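Local coordinates for EccC5 (PDB 7B9F), which probably serves as the FtsK/SpoIIIE-type ATPase component of a mycobacterial type VII (ESX-5) secretion system, powering protein export across the inner membrane, at residues 19-24 against 174-179. Sequence-based numbering, arbitrary orientation.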
# COMPACT_ATOMS: atom_id res chain seq x y z
N GLU C 19 -30.57 -5.40 -26.52
CA GLU C 19 -31.25 -4.12 -26.54
C GLU C 19 -31.12 -3.51 -27.92
O GLU C 19 -30.39 -4.00 -28.78
CB GLU C 19 -30.69 -3.12 -25.52
CG GLU C 19 -30.90 -3.47 -24.07
CD GLU C 19 -29.87 -4.45 -23.55
OE1 GLU C 19 -28.94 -4.81 -24.32
OE2 GLU C 19 -29.97 -4.85 -22.38
N ASN C 20 -31.86 -2.42 -28.14
CA ASN C 20 -31.72 -1.61 -29.33
C ASN C 20 -31.93 -0.17 -28.91
O ASN C 20 -33.02 0.20 -28.46
CB ASN C 20 -32.72 -2.03 -30.41
CG ASN C 20 -32.46 -1.36 -31.74
OD1 ASN C 20 -31.55 -0.54 -31.87
ND2 ASN C 20 -33.27 -1.70 -32.73
N ILE C 21 -30.89 0.65 -29.03
CA ILE C 21 -30.87 2.00 -28.50
C ILE C 21 -30.53 2.95 -29.63
O ILE C 21 -29.45 2.85 -30.23
CB ILE C 21 -29.86 2.16 -27.35
CG1 ILE C 21 -30.15 1.15 -26.25
CG2 ILE C 21 -29.91 3.56 -26.81
CD1 ILE C 21 -31.49 1.35 -25.60
N VAL C 22 -31.44 3.87 -29.95
CA VAL C 22 -31.15 4.90 -30.93
C VAL C 22 -30.29 5.99 -30.30
O VAL C 22 -30.51 6.40 -29.15
CB VAL C 22 -32.45 5.47 -31.52
CG1 VAL C 22 -33.13 4.42 -32.37
CG2 VAL C 22 -33.39 5.90 -30.41
N LEU C 23 -29.28 6.43 -31.03
CA LEU C 23 -28.43 7.51 -30.57
C LEU C 23 -29.17 8.84 -30.64
O LEU C 23 -30.10 9.00 -31.43
CB LEU C 23 -27.16 7.57 -31.41
CG LEU C 23 -26.21 6.40 -31.22
CD1 LEU C 23 -25.03 6.52 -32.16
CD2 LEU C 23 -25.75 6.36 -29.79
N PRO C 24 -28.79 9.81 -29.82
CA PRO C 24 -29.45 11.12 -29.88
C PRO C 24 -29.01 11.92 -31.09
O PRO C 24 -27.89 11.80 -31.57
CB PRO C 24 -29.01 11.80 -28.57
CG PRO C 24 -28.37 10.73 -27.76
CD PRO C 24 -27.79 9.79 -28.75
N VAL C 174 -26.07 -4.32 -27.06
CA VAL C 174 -26.83 -3.15 -27.47
C VAL C 174 -26.51 -2.84 -28.92
O VAL C 174 -25.35 -2.90 -29.34
CB VAL C 174 -26.53 -1.95 -26.55
CG1 VAL C 174 -27.06 -2.23 -25.17
CG2 VAL C 174 -25.05 -1.68 -26.46
N THR C 175 -27.53 -2.57 -29.70
CA THR C 175 -27.37 -2.22 -31.10
C THR C 175 -27.65 -0.74 -31.24
O THR C 175 -28.79 -0.30 -31.12
CB THR C 175 -28.30 -3.04 -31.99
OG1 THR C 175 -29.59 -3.13 -31.37
CG2 THR C 175 -27.74 -4.44 -32.17
N TRP C 176 -26.60 0.04 -31.49
CA TRP C 176 -26.73 1.48 -31.57
C TRP C 176 -27.47 1.85 -32.85
O TRP C 176 -26.91 1.76 -33.94
CB TRP C 176 -25.37 2.15 -31.51
CG TRP C 176 -24.68 1.88 -30.23
CD1 TRP C 176 -23.51 1.22 -30.07
CD2 TRP C 176 -25.11 2.26 -28.92
NE1 TRP C 176 -23.18 1.16 -28.74
CE2 TRP C 176 -24.15 1.79 -28.02
CE3 TRP C 176 -26.22 2.95 -28.43
CZ2 TRP C 176 -24.26 1.99 -26.65
CZ3 TRP C 176 -26.33 3.14 -27.08
CH2 TRP C 176 -25.36 2.67 -26.20
N GLY C 177 -28.73 2.24 -32.70
CA GLY C 177 -29.47 2.72 -33.85
C GLY C 177 -28.85 3.99 -34.41
O GLY C 177 -28.39 4.86 -33.68
N GLU C 178 -28.82 4.06 -35.73
CA GLU C 178 -28.33 5.22 -36.44
C GLU C 178 -29.21 6.42 -36.11
O GLU C 178 -30.44 6.32 -36.27
CB GLU C 178 -28.36 4.93 -37.94
CG GLU C 178 -27.65 5.90 -38.89
CD GLU C 178 -26.38 6.51 -38.34
OE1 GLU C 178 -25.51 5.77 -37.84
OE2 GLU C 178 -26.26 7.75 -38.41
N PRO C 179 -28.66 7.52 -35.61
CA PRO C 179 -29.51 8.66 -35.24
C PRO C 179 -30.14 9.30 -36.47
O PRO C 179 -29.45 9.64 -37.43
CB PRO C 179 -28.54 9.61 -34.54
CG PRO C 179 -27.23 9.27 -35.09
CD PRO C 179 -27.25 7.79 -35.32
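Strands 19-22 and 174-177 pair side by side in a two-stranded parallel sheet, their short axes 24° apart and 4.4 Å from each other at closest approach. The pair is separate from the large mixed sheet of the chain. I21 and P24 pack on helix 97-132, and L23 and P179 on helix 190-202. I21 N donates to T175 O (3.1 Å), and I21 O accepts from G177 N. L23 N, just past its strand, continues the ladder to G177 O at 3.2 Å. At the other end, T175 OG1 donates a hydrogen bond to E19 O (2.8 Å), in the carbonyl plane and on a lone pair. Chi1 of 42° sets OG1 between the T175 backbone N and carbonyl carbon, within reach of E19 O. The T175 backbone N adds a weak hydrogen bond to the same oxygen.

E19, I21, V174 and W176 share one face of the sheet. I21 and W176 lie side by side and point the same way, with I21 CG2 3.6 Å from W176 CZ3. L23 crosses W176 at about a right angle and brings L23 CD2 to W176 CE3 (3.7 Å). Helix 190-202 supplies F199, edge-to-face with W176, and W176 NE1 hydrogen-bonds to Q203 O. L23 also runs alongside P179. V174 CG2 sits 3.6 Å above the W176 ring plane, offset toward the rim.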